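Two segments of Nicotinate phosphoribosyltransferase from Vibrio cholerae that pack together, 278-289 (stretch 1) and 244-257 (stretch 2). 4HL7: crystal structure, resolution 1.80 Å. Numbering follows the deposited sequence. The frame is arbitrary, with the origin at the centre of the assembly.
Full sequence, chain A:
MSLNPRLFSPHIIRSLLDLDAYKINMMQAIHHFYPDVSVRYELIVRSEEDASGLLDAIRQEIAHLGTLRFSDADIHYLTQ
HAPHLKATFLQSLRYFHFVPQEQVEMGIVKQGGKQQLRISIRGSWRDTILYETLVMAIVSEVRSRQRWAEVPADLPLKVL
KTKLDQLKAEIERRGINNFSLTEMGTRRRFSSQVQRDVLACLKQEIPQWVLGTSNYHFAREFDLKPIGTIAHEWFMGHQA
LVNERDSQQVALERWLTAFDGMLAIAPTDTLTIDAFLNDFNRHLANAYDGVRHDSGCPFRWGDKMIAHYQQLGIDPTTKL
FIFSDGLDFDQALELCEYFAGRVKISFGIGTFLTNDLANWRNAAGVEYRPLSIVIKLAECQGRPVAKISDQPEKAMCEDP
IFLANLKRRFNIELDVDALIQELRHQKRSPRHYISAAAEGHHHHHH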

# COMPACT_ATOMS: atom_id res chain seq x y z
N ASN A 278 2.72 18.59 -14.00
CA ASN A 278 2.20 18.97 -15.31
C ASN A 278 0.81 18.44 -15.58
O ASN A 278 0.07 19.03 -16.37
CB ASN A 278 3.11 18.51 -16.45
CG ASN A 278 4.38 19.31 -16.51
OD1 ASN A 278 4.46 20.41 -15.92
ND2 ASN A 278 5.40 18.77 -17.20
N ASP A 279 0.44 17.35 -14.92
CA ASP A 279 -0.92 16.80 -15.11
C ASP A 279 -1.94 17.35 -14.12
O ASP A 279 -3.15 17.36 -14.40
CB ASP A 279 -0.88 15.23 -15.02
CG ASP A 279 -0.27 14.58 -16.27
OD1 ASP A 279 -0.24 15.19 -17.38
OD2 ASP A 279 0.22 13.46 -16.15
N PHE A 280 -1.46 17.80 -12.98
CA PHE A 280 -2.34 18.08 -11.82
C PHE A 280 -2.83 19.52 -11.95
O PHE A 280 -2.36 20.41 -11.24
CB PHE A 280 -1.54 17.85 -10.53
CG PHE A 280 -2.40 17.63 -9.26
CD1 PHE A 280 -3.48 16.73 -9.23
CD2 PHE A 280 -2.05 18.29 -8.08
CE1 PHE A 280 -4.22 16.56 -8.07
CE2 PHE A 280 -2.80 18.13 -6.92
CZ PHE A 280 -3.87 17.22 -6.90
N ASN A 281 -3.76 19.75 -12.92
CA ASN A 281 -4.21 21.09 -13.20
C ASN A 281 -5.16 21.66 -12.12
O ASN A 281 -5.46 21.04 -11.10
CB ASN A 281 -4.85 21.14 -14.59
CG ASN A 281 -6.03 20.21 -14.70
OD1 ASN A 281 -6.86 20.18 -13.83
ND2 ASN A 281 -6.10 19.47 -15.81
N ARG A 282 -5.61 22.88 -12.33
CA ARG A 282 -6.29 23.58 -11.28
C ARG A 282 -7.59 22.84 -10.90
O ARG A 282 -7.92 22.70 -9.70
CB ARG A 282 -6.57 25.06 -11.72
CG ARG A 282 -7.09 25.91 -10.56
CD ARG A 282 -7.19 27.43 -10.86
NE ARG A 282 -8.40 27.63 -11.59
CZ ARG A 282 -9.60 27.74 -10.98
NH1 ARG A 282 -10.70 27.87 -11.72
NH2 ARG A 282 -9.65 27.67 -9.64
N HIS A 283 -8.28 22.30 -11.91
CA HIS A 283 -9.55 21.60 -11.64
C HIS A 283 -9.29 20.33 -10.83
O HIS A 283 -9.96 20.11 -9.81
CB HIS A 283 -10.37 21.42 -12.91
CG HIS A 283 -10.81 22.76 -13.57
ND1 HIS A 283 -10.88 22.92 -14.92
CD2 HIS A 283 -11.07 24.01 -13.03
CE1 HIS A 283 -11.30 24.15 -15.20
NE2 HIS A 283 -11.40 24.84 -14.05
N LEU A 284 -8.22 19.60 -11.14
CA LEU A 284 -7.89 18.37 -10.43
C LEU A 284 -7.36 18.68 -9.05
O LEU A 284 -7.68 18.00 -8.08
CB LEU A 284 -6.85 17.55 -11.21
CG LEU A 284 -7.49 16.87 -12.44
CD1 LEU A 284 -6.40 16.30 -13.35
CD2 LEU A 284 -8.56 15.83 -12.11
N ALA A 285 -6.54 19.70 -8.96
CA ALA A 285 -5.93 20.09 -7.62
C ALA A 285 -6.97 20.59 -6.63
O ALA A 285 -6.80 20.41 -5.42
CB ALA A 285 -4.82 21.14 -7.80
N ASN A 286 -8.04 21.21 -7.12
CA ASN A 286 -9.14 21.61 -6.26
C ASN A 286 -10.03 20.44 -5.89
O ASN A 286 -10.44 20.31 -4.76
CB ASN A 286 -9.97 22.70 -6.92
CG ASN A 286 -9.40 24.10 -6.63
OD1 ASN A 286 -9.21 24.45 -5.49
ND2 ASN A 286 -9.11 24.88 -7.67
N ALA A 287 -10.25 19.54 -6.83
CA ALA A 287 -11.14 18.43 -6.51
C ALA A 287 -10.47 17.41 -5.57
O ALA A 287 -11.12 16.86 -4.69
CB ALA A 287 -11.55 17.72 -7.81
N TYR A 288 -9.17 17.16 -5.75
CA TYR A 288 -8.47 16.20 -4.89
C TYR A 288 -8.28 16.74 -3.46
O TYR A 288 -8.04 17.92 -3.26
CB TYR A 288 -7.12 15.83 -5.52
CG TYR A 288 -7.26 14.64 -6.42
CD1 TYR A 288 -6.85 13.38 -6.00
CD2 TYR A 288 -7.82 14.80 -7.70
CE1 TYR A 288 -7.00 12.27 -6.82
CE2 TYR A 288 -8.00 13.67 -8.53
CZ TYR A 288 -7.62 12.42 -8.05
OH TYR A 288 -7.80 11.30 -8.84
N ASP A 289 -8.40 15.87 -2.47
CA ASP A 289 -8.25 16.22 -1.09
C ASP A 289 -6.79 16.40 -0.74
O ASP A 289 -6.45 17.03 0.28
CB ASP A 289 -8.88 15.14 -0.23
CG ASP A 289 -10.38 14.98 -0.54
OD1 ASP A 289 -11.10 15.98 -0.39
OD2 ASP A 289 -10.78 13.92 -1.10
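Stretch 2, residues 244-257: ERDSQQVALERWLT

One common way for two helical segments to pack is to flank a run of apolar packing on one segment with polar contacts, and residues 278-289 are the segment that does so here, with residues 244-257 lying against them. Stretch 2 is helical along most of its length and continues beyond it, with helical backbone angles already at Glu 244. Stretch 1 ends one helix at Asp 279, breaks, and forms another over 282-287. This second helix runs in broadly the same direction as its partner, crossing it at 45° with the axes 10.8 Å apart at closest approach.

The two stretches first come into contact at Asp 279, with Asp 279 CA 5.5 Å from Gln 249 CA. Its carboxylate takes polar contacts from the early part of stretch 2: OD2 accepts a nearly linear hydrogen bond from Gln 248 NE2 (2.9 Å), while OD1 forms a salt bridge with Arg 245 NH1 (3.3 Å), its hydrogen bond weak. A water extends this anchor, donating to Asp 279 OD2 (2.6 Å) and Arg 245 O (2.8 Å) and accepting from Gln 249 N (2.9 Å).

Phe 280 leaves helical geometry; its CB points away, yet the ring returns to place CD1 4.2 Å from Leu 252 CD1. Asn 281 then caps the new helix, its OD1 accepting from Leu 284 N at 3.1 Å.

Leu 284 is the central knob, seated among Gln 249, Leu 252, Glu 253 and Leu 256; its CD1 lies 4.1 Å from Leu 252 CB and its CD2 3.7 Å from Leu 256 CD1. One turn on, Ala 287 CB meets that same Leu 256 CD1 at 3.7 Å.

Tyr 288 closes the contact. Its CE2 packs 3.7 Å from Leu 256 CD2, while OH donates to Leu 252 O at 2.8 Å, so one side chain combines apolar packing with a polar anchor.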

# COMPACT_ATOMS: atom_id res chain seq x y z
N GLU A 244 0.08 6.36 -23.48
CA GLU A 244 0.96 6.50 -22.28
C GLU A 244 1.04 7.97 -21.75
O GLU A 244 1.02 8.22 -20.56
CB GLU A 244 2.41 6.03 -22.60
CG GLU A 244 2.58 4.49 -22.63
CD GLU A 244 2.39 3.94 -24.04
OE1 GLU A 244 1.52 4.50 -24.79
OE2 GLU A 244 3.09 2.97 -24.44
N ARG A 245 1.13 8.92 -22.68
CA ARG A 245 1.28 10.29 -22.21
C ARG A 245 0.03 10.81 -21.46
O ARG A 245 0.15 11.77 -20.67
CB ARG A 245 1.62 11.20 -23.44
CG ARG A 245 1.70 12.67 -23.09
CD ARG A 245 2.86 12.98 -22.17
NE ARG A 245 2.87 14.43 -21.86
CZ ARG A 245 2.07 15.04 -20.98
NH1 ARG A 245 1.18 14.38 -20.25
NH2 ARG A 245 2.17 16.36 -20.82
N ASP A 246 -1.16 10.26 -21.76
CA ASP A 246 -2.39 10.66 -21.11
C ASP A 246 -2.70 9.85 -19.88
O ASP A 246 -3.68 10.12 -19.18
CB ASP A 246 -3.58 10.48 -22.11
CG ASP A 246 -3.46 11.36 -23.31
OD1 ASP A 246 -3.04 12.53 -23.13
OD2 ASP A 246 -3.74 10.87 -24.43
N SER A 247 -1.90 8.81 -19.62
CA SER A 247 -2.24 7.79 -18.63
C SER A 247 -2.50 8.34 -17.20
O SER A 247 -3.49 8.01 -16.56
CB SER A 247 -1.14 6.73 -18.59
OG SER A 247 0.10 7.28 -18.19
N GLN A 248 -1.60 9.22 -16.72
CA GLN A 248 -1.69 9.69 -15.40
C GLN A 248 -2.87 10.69 -15.27
O GLN A 248 -3.67 10.66 -14.33
CB GLN A 248 -0.38 10.34 -15.00
CG GLN A 248 -0.44 10.95 -13.61
CD GLN A 248 0.94 11.35 -13.13
OE1 GLN A 248 1.43 10.83 -12.13
NE2 GLN A 248 1.57 12.24 -13.87
N GLN A 249 -3.02 11.56 -16.27
CA GLN A 249 -4.12 12.48 -16.25
C GLN A 249 -5.48 11.83 -16.32
O GLN A 249 -6.38 12.20 -15.54
CB GLN A 249 -3.99 13.53 -17.37
CG GLN A 249 -4.83 14.73 -16.92
CD GLN A 249 -4.53 15.95 -17.71
OE1 GLN A 249 -3.93 16.89 -17.23
NE2 GLN A 249 -4.95 15.93 -18.94
N VAL A 250 -5.63 10.85 -17.20
CA VAL A 250 -6.91 10.13 -17.30
C VAL A 250 -7.21 9.37 -16.00
O VAL A 250 -8.35 9.35 -15.52
CB VAL A 250 -6.96 9.18 -18.51
CG1 VAL A 250 -8.15 8.22 -18.38
CG2 VAL A 250 -6.96 10.01 -19.84
N ALA A 251 -6.16 8.77 -15.41
CA ALA A 251 -6.37 8.02 -14.16
C ALA A 251 -6.83 9.00 -13.07
O ALA A 251 -7.75 8.69 -12.27
CB ALA A 251 -5.08 7.32 -13.75
N LEU A 252 -6.20 10.21 -13.02
CA LEU A 252 -6.72 11.22 -12.04
C LEU A 252 -8.21 11.58 -12.27
O LEU A 252 -9.00 11.63 -11.31
CB LEU A 252 -5.86 12.51 -12.01
CG LEU A 252 -4.37 12.36 -11.55
CD1 LEU A 252 -3.58 13.55 -11.99
CD2 LEU A 252 -4.40 12.25 -10.00
N GLU A 253 -8.58 11.86 -13.51
CA GLU A 253 -9.93 12.21 -13.83
C GLU A 253 -10.91 11.09 -13.52
O GLU A 253 -12.00 11.32 -13.00
CB GLU A 253 -10.00 12.61 -15.33
CG GLU A 253 -9.19 13.89 -15.55
CD GLU A 253 -9.12 14.24 -17.02
OE1 GLU A 253 -9.16 13.31 -17.82
OE2 GLU A 253 -9.02 15.42 -17.35
N ARG A 254 -10.54 9.86 -13.86
CA ARG A 254 -11.49 8.76 -13.76
C ARG A 254 -11.70 8.34 -12.31
O ARG A 254 -12.74 7.78 -11.99
CB ARG A 254 -11.00 7.57 -14.56
CG ARG A 254 -11.24 7.86 -16.05
CD ARG A 254 -11.58 6.62 -16.84
NE ARG A 254 -12.65 6.92 -17.81
CZ ARG A 254 -13.21 6.01 -18.60
NH1 ARG A 254 -12.77 4.76 -18.56
NH2 ARG A 254 -14.19 6.36 -19.45
N TRP A 255 -10.74 8.59 -11.42
CA TRP A 255 -11.01 8.33 -10.00
C TRP A 255 -12.21 9.17 -9.53
O TRP A 255 -13.08 8.72 -8.81
CB TRP A 255 -9.78 8.65 -9.13
CG TRP A 255 -9.97 8.25 -7.69
CD1 TRP A 255 -10.34 9.03 -6.58
CD2 TRP A 255 -9.93 6.88 -7.18
NE1 TRP A 255 -10.47 8.22 -5.43
CE2 TRP A 255 -10.17 6.94 -5.75
CE3 TRP A 255 -9.67 5.66 -7.77
CZ2 TRP A 255 -10.19 5.79 -4.95
CZ3 TRP A 255 -9.66 4.52 -6.94
CH2 TRP A 255 -9.90 4.60 -5.58
N LEU A 256 -12.22 10.44 -9.94
CA LEU A 256 -13.30 11.37 -9.59
C LEU A 256 -14.67 10.97 -10.19
O LEU A 256 -15.69 11.18 -9.58
CB LEU A 256 -12.94 12.77 -10.06
CG LEU A 256 -11.66 13.32 -9.35
CD1 LEU A 256 -11.35 14.73 -9.91
CD2 LEU A 256 -11.63 13.31 -7.79
N THR A 257 -14.67 10.35 -11.37
CA THR A 257 -15.97 9.98 -12.01
C THR A 257 -16.43 8.58 -11.61
O THR A 257 -17.54 8.16 -11.99
CB THR A 257 -15.92 10.14 -13.52
OG1 THR A 257 -14.81 9.46 -14.03
CG2 THR A 257 -15.78 11.64 -13.88
O HOH W 1 -0.64 11.77 -17.99
O HOH W 2 0.23 17.39 -18.90